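Local atomic coordinates of sulfate adenylyltransferase (PDB entry 4DNX), a protein that catalyses the reaction of sulfate and ATP to adenosine 5'-phosphosulfate and diphosphate, the first of three steps from sulfate to sulfite. Residues A44-A49 with I161-S167; A64-Q69 with L130-V135; D175-T179 with T263-F267; G273-V278 with D309-F314; F356-S360 with P374-F378. The contacts are given in a common frame with arbitrary orientation. Residues are numbered along the deposited sequence.

Contact 1 of 5, residues A44-A49 with I161-S167; sequences AVMLGA and IQVLNFS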
# COMPACT_ATOMS: atom_id res chain seq x y z
N ALA A 44 -11.54 13.09 -6.08
CA ALA A 44 -11.71 11.79 -6.75
C ALA A 44 -10.90 10.68 -6.10
O ALA A 44 -11.35 9.56 -6.00
CB ALA A 44 -11.33 11.89 -8.27
N VAL A 45 -9.68 11.03 -5.67
CA VAL A 45 -8.83 10.03 -4.99
C VAL A 45 -9.49 9.62 -3.66
O VAL A 45 -9.53 8.39 -3.35
CB VAL A 45 -7.41 10.57 -4.77
CG1 VAL A 45 -6.61 9.61 -3.87
CG2 VAL A 45 -6.68 10.66 -6.08
N MET A 46 -10.03 10.61 -2.91
CA MET A 46 -10.68 10.33 -1.60
C MET A 46 -11.94 9.47 -1.84
O MET A 46 -12.21 8.52 -1.08
CB MET A 46 -11.02 11.62 -0.82
CG MET A 46 -9.77 12.42 -0.38
SD MET A 46 -8.90 11.54 0.97
CE MET A 46 -9.86 12.07 2.33
N LEU A 47 -12.70 9.79 -2.88
CA LEU A 47 -13.85 8.93 -3.23
C LEU A 47 -13.41 7.50 -3.62
O LEU A 47 -14.05 6.49 -3.22
CB LEU A 47 -14.59 9.58 -4.43
CG LEU A 47 -15.52 10.75 -4.00
CD1 LEU A 47 -15.84 11.56 -5.27
CD2 LEU A 47 -16.77 10.21 -3.32
N GLY A 48 -12.38 7.40 -4.45
CA GLY A 48 -11.82 6.10 -4.89
C GLY A 48 -11.38 5.24 -3.71
O GLY A 48 -11.58 4.04 -3.72
N ALA A 49 -10.83 5.91 -2.69
CA ALA A 49 -10.14 5.21 -1.56
C ALA A 49 -11.11 4.94 -0.41
O ALA A 49 -10.71 4.36 0.61
CB ALA A 49 -8.98 6.07 -1.08
N ILE A 161 -18.68 8.53 -10.46
CA ILE A 161 -17.37 8.25 -11.06
C ILE A 161 -16.89 6.85 -10.70
O ILE A 161 -17.33 6.28 -9.70
CB ILE A 161 -16.28 9.33 -10.65
CG1 ILE A 161 -15.96 9.22 -9.16
CG2 ILE A 161 -16.72 10.77 -11.06
CD1 ILE A 161 -14.80 10.21 -8.73
N GLN A 162 -16.00 6.33 -11.54
CA GLN A 162 -15.23 5.09 -11.34
C GLN A 162 -13.77 5.51 -11.40
O GLN A 162 -13.30 6.02 -12.43
CB GLN A 162 -15.55 4.07 -12.43
CG GLN A 162 -17.01 3.63 -12.40
CD GLN A 162 -17.44 2.92 -13.70
OE1 GLN A 162 -17.49 3.52 -14.80
NE2 GLN A 162 -17.73 1.66 -13.58
N VAL A 163 -13.05 5.27 -10.30
CA VAL A 163 -11.65 5.72 -10.12
C VAL A 163 -10.65 4.63 -10.50
O VAL A 163 -10.82 3.46 -10.10
CB VAL A 163 -11.43 6.22 -8.69
CG1 VAL A 163 -9.95 6.64 -8.52
CG2 VAL A 163 -12.44 7.36 -8.35
N LEU A 164 -9.66 4.97 -11.34
CA LEU A 164 -8.75 3.99 -11.93
C LEU A 164 -7.40 3.92 -11.22
O LEU A 164 -6.64 2.95 -11.37
CB LEU A 164 -8.55 4.29 -13.44
CG LEU A 164 -9.85 4.22 -14.25
CD1 LEU A 164 -9.48 4.42 -15.72
CD2 LEU A 164 -10.56 2.87 -14.09
N ASN A 165 -7.06 4.97 -10.50
CA ASN A 165 -5.79 5.00 -9.74
C ASN A 165 -5.85 6.07 -8.68
O ASN A 165 -6.86 6.82 -8.56
CB ASN A 165 -4.57 5.22 -10.66
CG ASN A 165 -4.66 6.50 -11.45
OD1 ASN A 165 -4.53 7.60 -10.90
ND2 ASN A 165 -4.90 6.37 -12.77
N PHE A 166 -4.80 6.10 -7.85
CA PHE A 166 -4.73 7.09 -6.76
C PHE A 166 -3.69 8.14 -7.00
O PHE A 166 -3.14 8.71 -6.03
CB PHE A 166 -4.49 6.35 -5.44
CG PHE A 166 -5.60 5.35 -5.13
CD1 PHE A 166 -6.91 5.81 -4.95
CD2 PHE A 166 -5.35 4.00 -4.94
CE1 PHE A 166 -7.96 4.93 -4.66
CE2 PHE A 166 -6.42 3.11 -4.61
CZ PHE A 166 -7.71 3.57 -4.47
N SER A 167 -3.45 8.42 -8.28
CA SER A 167 -2.61 9.59 -8.66
C SER A 167 -1.15 9.43 -8.11
O SER A 167 -0.65 8.29 -7.83
CB SER A 167 -3.34 10.88 -8.20
OG SER A 167 -2.71 12.09 -8.68
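Apolar packing holds the end of helix 38-48 against the end of strand 155-163. Ile-161 CD1 lies 3.9 Å from Ala-44 CB and 3.9 Å from Leu-47 CD1, so this one methyl serves two residues of the helix. Val-45 CG2 meets Ser-167 CB at 4.0 Å, and Val-45 CG1 meets Phe-166 CD1 at 4.0 Å. The short axes cross at -81°, nearly at right angles, 8.3 Å apart.

Val-163 packs on the backbone of the helix, with CG2 3.4 Å from Ala-44 O and 3.7 Å from Gly-48 CA. A beta carbon on Gly-48 would lie 2.8 Å from Val-163 CG1, a clash. The missing side chain therefore lets strand and helix close up here. Both segments belong to the PUA-like domain, and the helix covers the last residues of a long strand in its mixed sheet.

The Phe-166 ring turns its edge to Gly-48 C, with CE1 at 3.6 Å. Phe-166 CE1 is also 3.9 Å from Ala-49 CB. The same ring meets Phe-14 and Phe-177, and it packs on Pro-174 of the second subunit.

Within 161-167, Asn-165 OD1 accepts from Ser-167 N at 3.0 Å, an Asx turn. Other polar partners lie outside the segments: Ser-167 OG bonds to Asp-103, and Asn-165 ND2 to the carbonyl of Val-111.

Contact 2 of 5, residues A64-Q69 with L130-V135; sequences ALSSAQ and LMTEQV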
# COMPACT_ATOMS: atom_id res chain seq x y z
N ALA A 64 -24.44 20.76 -3.63
CA ALA A 64 -23.33 21.60 -3.17
C ALA A 64 -23.81 22.75 -2.27
O ALA A 64 -23.18 23.05 -1.22
CB ALA A 64 -22.48 22.11 -4.35
N LEU A 65 -24.94 23.38 -2.66
CA LEU A 65 -25.51 24.49 -1.84
C LEU A 65 -26.00 23.97 -0.50
O LEU A 65 -25.75 24.58 0.54
CB LEU A 65 -26.62 25.20 -2.62
CG LEU A 65 -26.06 26.01 -3.78
CD1 LEU A 65 -27.21 26.12 -4.81
CD2 LEU A 65 -25.58 27.38 -3.32
N SER A 66 -26.58 22.77 -0.53
CA SER A 66 -27.10 22.18 0.71
C SER A 66 -25.92 21.76 1.63
O SER A 66 -25.96 22.03 2.83
CB SER A 66 -28.01 21.00 0.40
OG SER A 66 -28.66 20.56 1.60
N SER A 67 -24.88 21.16 1.05
CA SER A 67 -23.68 20.76 1.84
C SER A 67 -23.00 21.99 2.49
O SER A 67 -22.67 22.01 3.71
CB SER A 67 -22.70 20.01 0.91
OG SER A 67 -21.65 19.51 1.73
N ALA A 68 -22.81 23.05 1.68
CA ALA A 68 -22.17 24.26 2.16
C ALA A 68 -22.95 24.86 3.33
O ALA A 68 -22.36 25.27 4.33
CB ALA A 68 -22.06 25.30 1.01
N GLN A 69 -24.28 24.94 3.23
CA GLN A 69 -25.02 25.70 4.21
C GLN A 69 -25.44 24.89 5.42
O GLN A 69 -25.68 25.47 6.49
CB GLN A 69 -26.27 26.34 3.58
CG GLN A 69 -25.97 27.33 2.48
CD GLN A 69 -27.22 27.76 1.78
OE1 GLN A 69 -27.85 28.74 2.17
NE2 GLN A 69 -27.57 27.05 0.74
N LEU A 130 -22.04 32.51 -1.73
CA LEU A 130 -22.77 31.84 -0.65
C LEU A 130 -21.97 30.61 -0.19
O LEU A 130 -21.71 30.43 1.02
CB LEU A 130 -24.18 31.43 -1.09
CG LEU A 130 -25.09 30.68 -0.10
CD1 LEU A 130 -25.19 31.41 1.21
CD2 LEU A 130 -26.49 30.50 -0.70
N MET A 131 -21.51 29.80 -1.14
CA MET A 131 -20.76 28.57 -0.79
C MET A 131 -19.41 28.93 -0.13
O MET A 131 -19.02 28.30 0.84
CB MET A 131 -20.53 27.66 -2.03
CG MET A 131 -21.82 26.97 -2.54
SD MET A 131 -21.59 25.73 -3.77
CE MET A 131 -21.22 26.76 -5.23
N THR A 132 -18.72 29.97 -0.65
CA THR A 132 -17.44 30.43 -0.12
C THR A 132 -17.56 30.89 1.35
O THR A 132 -16.82 30.38 2.20
CB THR A 132 -16.90 31.61 -0.97
OG1 THR A 132 -16.60 31.11 -2.27
CG2 THR A 132 -15.64 32.18 -0.37
N GLU A 133 -18.50 31.79 1.62
CA GLU A 133 -18.69 32.30 2.98
C GLU A 133 -19.07 31.17 3.97
O GLU A 133 -18.57 31.13 5.10
CB GLU A 133 -19.73 33.42 2.99
CG GLU A 133 -19.80 34.09 4.34
CD GLU A 133 -20.69 33.31 5.30
OE1 GLU A 133 -20.41 33.30 6.54
OE2 GLU A 133 -21.67 32.70 4.81
N GLN A 134 -19.91 30.24 3.53
CA GLN A 134 -20.35 29.14 4.41
C GLN A 134 -19.25 28.09 4.69
O GLN A 134 -19.09 27.64 5.85
CB GLN A 134 -21.61 28.46 3.82
CG GLN A 134 -22.84 29.36 3.84
CD GLN A 134 -23.39 29.52 5.24
OE1 GLN A 134 -23.99 28.60 5.79
NE2 GLN A 134 -23.16 30.66 5.83
N VAL A 135 -18.49 27.72 3.67
CA VAL A 135 -17.44 26.69 3.85
C VAL A 135 -16.21 27.24 4.58
O VAL A 135 -15.69 26.60 5.51
CB VAL A 135 -17.02 26.07 2.52
CG1 VAL A 135 -15.81 25.15 2.70
CG2 VAL A 135 -18.19 25.25 1.92
O HOH W 1 -26.58 28.40 6.60
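Met-131 lies along one side of helix 61-70 and covers three of its residues. Its SD is 3.8 Å from Ala-64 CB. Its CG is 3.9 Å from both Leu-65 CD2 and Ala-68 CB. The small Ala-68 points at helix 125-136, and its CA is 5.4 Å from that of Met-131. Val-135 CG2 reaches Ala-68 CB at 4.0 Å. The helices run roughly parallel, with short axes 8.8 Å apart and crossing at 29°. This is helix-helix packing within the PUA-like domain.

Towards the surface, Leu-130 CD2 touches Leu-65 CD2 at 4.2 Å and Gln-69 OE1 at 3.6 Å. Gln-69 NE2 bonds back to Leu-65 O of its own helix at 3.1 Å. Gln-134 NE2 bonds to the side chain of its neighbour, Glu-133 OE2, at 2.7 Å. A water joins the helices by donating to Gln-69 O at 3.1 Å and to Gln-134 OE1 at 2.7 Å. Ala-68 O packs on Gln-134 CB at 3.3 Å and accepts a hydrogen bond from Arg-275.

The contact is mainly apolar, with the two glutamines at its outer side. Direct cohesion comes from packing, while the polar link between the two segments runs through water.

Contact 3 of 5, residues D175-T179 with T263-F267; sequences DTFRT and TGYGF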
# COMPACT_ATOMS: atom_id res chain seq x y z
N ASP A 175 4.75 2.98 0.16
CA ASP A 175 4.68 2.26 1.46
C ASP A 175 3.71 2.86 2.46
O ASP A 175 3.30 2.19 3.41
CB ASP A 175 6.07 2.10 2.11
CG ASP A 175 7.02 1.21 1.29
OD1 ASP A 175 6.53 0.39 0.45
OD2 ASP A 175 8.25 1.30 1.49
N THR A 176 3.34 4.12 2.28
CA THR A 176 2.55 4.80 3.27
C THR A 176 1.12 5.11 2.83
O THR A 176 0.21 5.07 3.65
CB THR A 176 3.23 6.11 3.78
OG1 THR A 176 3.59 6.91 2.66
CG2 THR A 176 4.51 5.75 4.55
N PHE A 177 0.91 5.41 1.54
CA PHE A 177 -0.43 5.68 1.07
C PHE A 177 -1.32 4.48 1.34
O PHE A 177 -0.93 3.36 0.99
CB PHE A 177 -0.50 6.02 -0.43
CG PHE A 177 -1.90 6.24 -0.90
CD1 PHE A 177 -2.53 7.48 -0.74
CD2 PHE A 177 -2.65 5.15 -1.44
CE1 PHE A 177 -3.86 7.66 -1.15
CE2 PHE A 177 -4.01 5.31 -1.80
CZ PHE A 177 -4.59 6.58 -1.69
N ARG A 178 -2.49 4.75 1.96
CA ARG A 178 -3.48 3.68 2.27
C ARG A 178 -4.88 4.17 1.98
O ARG A 178 -5.19 5.33 2.19
CB ARG A 178 -3.47 3.35 3.78
CG ARG A 178 -2.25 2.65 4.17
CD ARG A 178 -2.29 1.17 3.80
NE ARG A 178 -1.15 0.56 4.46
CZ ARG A 178 0.11 0.68 4.05
NH1 ARG A 178 0.43 1.34 2.93
NH2 ARG A 178 1.08 0.10 4.76
N THR A 179 -5.72 3.26 1.52
CA THR A 179 -7.13 3.53 1.40
C THR A 179 -7.79 3.41 2.76
O THR A 179 -7.24 2.75 3.67
CB THR A 179 -7.83 2.53 0.44
OG1 THR A 179 -7.68 1.19 0.94
CG2 THR A 179 -7.20 2.66 -0.97
N THR A 263 0.58 5.65 8.41
CA THR A 263 -0.21 5.58 7.16
C THR A 263 -0.29 6.97 6.60
O THR A 263 0.12 7.94 7.24
CB THR A 263 -1.68 5.16 7.43
OG1 THR A 263 -2.36 6.20 8.13
CG2 THR A 263 -1.77 3.81 8.20
N GLY A 264 -0.89 7.07 5.43
CA GLY A 264 -1.05 8.38 4.79
C GLY A 264 -2.20 8.43 3.80
O GLY A 264 -2.70 7.39 3.32
N TYR A 265 -2.60 9.66 3.46
CA TYR A 265 -3.67 9.83 2.50
C TYR A 265 -3.38 11.06 1.66
O TYR A 265 -2.51 11.85 2.00
CB TYR A 265 -5.02 9.98 3.24
CG TYR A 265 -5.16 11.29 3.98
CD1 TYR A 265 -4.45 11.53 5.15
CD2 TYR A 265 -5.94 12.33 3.44
CE1 TYR A 265 -4.57 12.72 5.80
CE2 TYR A 265 -6.05 13.56 4.09
CZ TYR A 265 -5.34 13.74 5.26
OH TYR A 265 -5.48 14.92 5.93
N GLY A 266 -4.13 11.20 0.57
CA GLY A 266 -3.92 12.35 -0.34
C GLY A 266 -5.19 13.15 -0.57
O GLY A 266 -6.19 12.61 -1.04
N PHE A 267 -5.11 14.46 -0.26
CA PHE A 267 -6.26 15.38 -0.37
C PHE A 267 -5.73 16.83 -0.16
O PHE A 267 -4.99 17.08 0.78
CB PHE A 267 -7.28 15.08 0.74
CG PHE A 267 -8.51 15.97 0.71
CD1 PHE A 267 -9.41 15.91 -0.37
CD2 PHE A 267 -8.76 16.84 1.75
CE1 PHE A 267 -10.55 16.73 -0.38
CE2 PHE A 267 -9.89 17.66 1.76
CZ PHE A 267 -10.80 17.59 0.66
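Thr-263 opens the contact with its backbone and side chain. Its CA makes a CA-H...O contact with Thr-176 O at 3.6 Å. Its CB lies 4.2 Å from Arg-178 CG. Thr-263 OG1 itself bonds to the carbonyl of Ile-226 on the neighbouring strand.

Gly-264 forms a single beta bridge with Phe-177, CA to CA 4.6 Å. Gly-264 O accepts from Arg-178 N at 3.0 Å. Gly-264 N gives a weak bond to Thr-176 O at 2.9 Å, with a poor angle of 117°. Arg-178 points its CB toward the strand, but its guanidinium folds back. Arg-178 NH1 bonds to Asp-175 O at 3.0 Å and to Phe-177 O at 3.1 Å. Its NH2 forms a salt bridge with Glu-182 of the second subunit.

Tyr-265 points away from the loop, and its ring stacks on His-227. Its CA still lies 4.2 Å from Phe-177 CD1. At Gly-266 the Phe-177 ring presents its edge, with CE1 3.9 Å from Gly-266 N.

Strand 260-266 is an outermost strand of the five-stranded parallel sheet, whose order is 3-2-1-4-5. The loop before helix 180-190 bridges to this edge strand. Such a parallel sheet with helices is typical of the Rossmann-like fold of the ATP-sulfurylase domain.

Contact 4 of 5, residues G273-V278 with D309-F314; sequences GPREAV and DAQTIF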
# COMPACT_ATOMS: atom_id res chain seq x y z
N GLY A 273 -10.47 25.39 8.72
CA GLY A 273 -10.63 25.40 10.19
C GLY A 273 -11.75 24.49 10.65
O GLY A 273 -11.76 23.30 10.28
N PRO A 274 -12.69 25.03 11.43
CA PRO A 274 -13.76 24.21 12.01
C PRO A 274 -14.53 23.40 10.96
O PRO A 274 -14.83 22.22 11.18
CB PRO A 274 -14.67 25.21 12.69
CG PRO A 274 -13.83 26.45 12.93
CD PRO A 274 -12.70 26.42 11.94
N ARG A 275 -14.88 24.01 9.82
CA ARG A 275 -15.53 23.16 8.80
C ARG A 275 -14.68 21.96 8.28
O ARG A 275 -15.22 20.87 8.01
CB ARG A 275 -16.03 23.97 7.62
CG ARG A 275 -16.85 23.12 6.62
CD ARG A 275 -18.23 22.62 7.23
NE ARG A 275 -19.14 23.73 7.39
CZ ARG A 275 -20.10 24.05 6.51
NH1 ARG A 275 -20.33 23.29 5.45
NH2 ARG A 275 -20.83 25.11 6.71
N GLU A 276 -13.37 22.16 8.15
CA GLU A 276 -12.50 21.11 7.68
C GLU A 276 -12.32 20.05 8.76
O GLU A 276 -12.17 18.87 8.45
CB GLU A 276 -11.15 21.68 7.23
CG GLU A 276 -10.26 20.67 6.57
CD GLU A 276 -9.15 21.31 5.76
OE1 GLU A 276 -8.85 22.48 6.07
OE2 GLU A 276 -8.61 20.63 4.85
N ALA A 277 -12.39 20.47 10.04
CA ALA A 277 -12.29 19.53 11.16
C ALA A 277 -13.45 18.52 11.10
O ALA A 277 -13.25 17.33 11.40
CB ALA A 277 -12.26 20.27 12.52
N VAL A 278 -14.64 18.97 10.70
CA VAL A 278 -15.76 18.04 10.55
C VAL A 278 -15.50 17.03 9.41
O VAL A 278 -15.82 15.81 9.54
CB VAL A 278 -17.10 18.79 10.33
CG1 VAL A 278 -18.24 17.79 10.20
CG2 VAL A 278 -17.33 19.75 11.54
N ASP A 309 -12.66 26.82 18.11
CA ASP A 309 -13.84 26.70 17.25
C ASP A 309 -13.94 25.33 16.57
O ASP A 309 -15.04 24.80 16.37
CB ASP A 309 -13.88 27.84 16.21
CG ASP A 309 -14.18 29.22 16.83
OD1 ASP A 309 -14.40 29.35 18.07
OD2 ASP A 309 -14.21 30.23 16.08
N ALA A 310 -12.80 24.74 16.21
CA ALA A 310 -12.83 23.43 15.57
C ALA A 310 -13.20 22.31 16.54
O ALA A 310 -13.58 21.21 16.12
CB ALA A 310 -11.50 23.14 14.85
N GLN A 311 -13.09 22.57 17.84
CA GLN A 311 -13.64 21.61 18.80
C GLN A 311 -15.15 21.85 19.02
O GLN A 311 -15.94 20.91 19.01
CB GLN A 311 -12.90 21.73 20.14
CG GLN A 311 -11.39 21.48 20.02
CD GLN A 311 -10.67 21.66 21.38
OE1 GLN A 311 -11.23 22.16 22.37
NE2 GLN A 311 -9.42 21.24 21.42
N THR A 312 -15.54 23.11 19.22
CA THR A 312 -16.92 23.42 19.62
C THR A 312 -17.95 23.29 18.47
O THR A 312 -19.15 23.22 18.72
CB THR A 312 -17.05 24.79 20.31
OG1 THR A 312 -16.64 25.82 19.40
CG2 THR A 312 -16.20 24.81 21.59
N ILE A 313 -17.47 23.27 17.23
CA ILE A 313 -18.39 23.11 16.10
C ILE A 313 -19.16 21.78 16.27
O ILE A 313 -20.30 21.64 15.81
CB ILE A 313 -17.63 23.14 14.74
CG1 ILE A 313 -18.63 23.22 13.57
CG2 ILE A 313 -16.63 21.94 14.58
CD1 ILE A 313 -17.97 23.65 12.24
N PHE A 314 -18.55 20.82 16.97
CA PHE A 314 -19.20 19.52 17.16
C PHE A 314 -20.35 19.56 18.17
O PHE A 314 -21.20 18.67 18.16
CB PHE A 314 -18.16 18.43 17.55
CG PHE A 314 -17.24 18.07 16.43
CD1 PHE A 314 -16.05 18.76 16.27
CD2 PHE A 314 -17.56 17.08 15.50
CE1 PHE A 314 -15.19 18.48 15.24
CE2 PHE A 314 -16.68 16.78 14.44
CZ PHE A 314 -15.50 17.48 14.31
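Gly-273 stands at the N-cap of helix 274-287 with a positive phi of 55°. A beta carbon here would clash with Pro-274 CD. Gly-273 O accepts from Ala-277 N at 2.9 Å, in the first turn of the helix.

Pro-274 makes the tightest approach of the two backbones. Its CA is 3.8 Å from Ala-310 CA. Its ring touches Asp-309 CB through CG at 3.6 Å and Ile-313 CD1 through CB at 3.7 Å. Proline fits this first turn, where its lack of a backbone N-H costs no helical bond.

Arg-275 points away, and its backbone approaches Ile-313, with Arg-275 N 3.9 Å from Ile-313 CD1. Its guanidinium bonds instead to the carbonyls of Ala-68 and Pro-80.

Ala-277 points toward the other helix, with CB 3.8 Å from Ala-310 CB. Its carbonyl O lies at the edge of the Phe-314 ring, 3.7 Å from CZ. Val-278 CG2 sits over a face of that ring, 4.0 Å from CZ, and meets Ile-313 CG2 at 3.8 Å.

The short axes cross at -58°, 8.2 Å apart, and spread from the close Pro-274 end. Both helices rest on strand 291-294 of the parallel sheet, where Ala-277, Ala-310 and Phe-314 touch Ile-294. Phe-314 also reaches Ile-327 on the adjoining strand 326-329.

Contact 5 of 5, residues F356-S360 with P374-F378; sequences FIQLS and PPPEF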
# COMPACT_ATOMS: atom_id res chain seq x y z
N PHE A 356 6.86 24.82 34.41
CA PHE A 356 6.91 24.28 33.03
C PHE A 356 8.17 24.68 32.30
O PHE A 356 8.72 25.74 32.52
CB PHE A 356 5.70 24.74 32.18
CG PHE A 356 4.37 24.26 32.69
CD1 PHE A 356 4.03 22.91 32.63
CD2 PHE A 356 3.46 25.17 33.22
CE1 PHE A 356 2.80 22.46 33.11
CE2 PHE A 356 2.22 24.73 33.71
CZ PHE A 356 1.89 23.37 33.65
N ILE A 357 8.62 23.83 31.38
CA ILE A 357 9.63 24.23 30.43
C ILE A 357 8.96 24.08 29.07
O ILE A 357 8.27 23.09 28.80
CB ILE A 357 10.91 23.35 30.49
CG1 ILE A 357 11.51 23.32 31.89
CG2 ILE A 357 11.96 23.87 29.51
CD1 ILE A 357 12.48 22.15 32.06
N GLN A 358 9.16 25.09 28.24
CA GLN A 358 8.54 25.12 26.94
C GLN A 358 9.58 25.31 25.85
O GLN A 358 10.56 26.04 26.04
CB GLN A 358 7.53 26.27 26.88
CG GLN A 358 6.08 25.79 26.74
CD GLN A 358 5.13 26.77 27.40
OE1 GLN A 358 5.35 27.20 28.52
NE2 GLN A 358 4.06 27.11 26.69
N LEU A 359 9.35 24.64 24.73
CA LEU A 359 10.23 24.77 23.57
C LEU A 359 9.41 24.51 22.33
O LEU A 359 8.85 23.44 22.15
CB LEU A 359 11.41 23.78 23.63
CG LEU A 359 12.60 24.01 22.69
CD1 LEU A 359 13.34 25.33 22.99
CD2 LEU A 359 13.56 22.80 22.79
N SER A 360 9.32 25.50 21.46
CA SER A 360 8.42 25.38 20.35
C SER A 360 8.94 24.42 19.27
O SER A 360 10.16 24.15 19.20
CB SER A 360 8.15 26.76 19.75
OG SER A 360 9.34 27.30 19.22
N PRO A 374 18.10 18.73 20.60
CA PRO A 374 17.31 19.38 21.65
C PRO A 374 17.41 18.57 22.94
O PRO A 374 17.85 17.40 22.90
CB PRO A 374 15.88 19.40 21.09
CG PRO A 374 16.07 19.29 19.59
CD PRO A 374 17.27 18.38 19.43
N PRO A 375 16.99 19.16 24.05
CA PRO A 375 16.99 18.43 25.31
C PRO A 375 16.09 17.20 25.20
O PRO A 375 15.15 17.20 24.38
CB PRO A 375 16.44 19.45 26.31
CG PRO A 375 16.70 20.77 25.71
CD PRO A 375 16.60 20.57 24.24
N PRO A 376 16.40 16.13 25.93
CA PRO A 376 15.59 14.90 25.80
C PRO A 376 14.15 15.06 26.28
O PRO A 376 13.31 14.21 25.98
CB PRO A 376 16.35 13.87 26.65
CG PRO A 376 17.19 14.68 27.59
CD PRO A 376 17.54 15.95 26.86
N GLU A 377 13.85 16.17 26.97
CA GLU A 377 12.46 16.53 27.32
C GLU A 377 11.61 16.87 26.09
O GLU A 377 10.37 16.83 26.16
CB GLU A 377 12.44 17.72 28.28
CG GLU A 377 13.13 17.46 29.62
CD GLU A 377 14.62 17.16 29.46
OE1 GLU A 377 15.05 16.03 29.81
OE2 GLU A 377 15.35 18.03 28.95
N PHE A 378 12.26 17.22 24.97
CA PHE A 378 11.54 17.69 23.79
C PHE A 378 11.78 16.88 22.51
O PHE A 378 10.95 16.93 21.58
CB PHE A 378 11.85 19.16 23.54
CG PHE A 378 11.51 20.04 24.71
CD1 PHE A 378 10.17 20.39 24.97
CD2 PHE A 378 12.49 20.47 25.57
CE1 PHE A 378 9.85 21.20 26.07
CE2 PHE A 378 12.18 21.28 26.67
CZ PHE A 378 10.85 21.64 26.91
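Phe-378 adopts an m rotamer (chi1 -58°) that sends its ring across to 356-360. Leu-359 CB sits over one face of the ring, 3.7 Å from the centroid and 4° off the normal, a CH-pi contact. With Leu-359 in t,p, its CD2 reaches Phe-378 CD2 at 3.8 Å and Pro-375 CD at 4.0 Å. With Ile-357 in m,t, its CG2 comes within 3.6 Å of Phe-378 CZ. The carbonyl Ile-357 O meets the ring edge, also at CZ, at 3.5 Å.

This is a surface contact within the ATP-sulfurylase family region, late in the chain. Strand 356-357 is an outer strand of a small antiparallel sheet, and the chain returns through helix 361-369 to the proline-rich loop. Ser-360 caps that helix at its N-terminus through OG to Arg-363 N.

Gln-358 CB points away, and its side chain touches Met-345 and Ala-334. Within the loop, Phe-378 N bonds to Pro-375 O at 2.9 Å, closing a turn over 375-378.

In sequence, contact 2 is nested in the loop closed by contact 1, and contacts 3, 4 and 5 follow in series. Contacts 1 and 2 belong to the PUA-like domain, with centres 24 Å apart. The other three belong to the ATP-sulfurylase domain. Two pairs of contacts touch across the domains. Contacts 1 and 3, centres 13 Å apart, touch through Met-46 with Phe-267 and Phe-166 with Thr-179. Contacts 2 and 4, centres 15 Å apart, touch where Arg-275 meets Ala-68. Strand 260-266 of contact 3 leads into helix 274-287 of contact 4. Contact 5 is remote, 29 to 42 Å away between centres. The domains thus pack directly together, with contacts 1 and 3 also at the subunit interface.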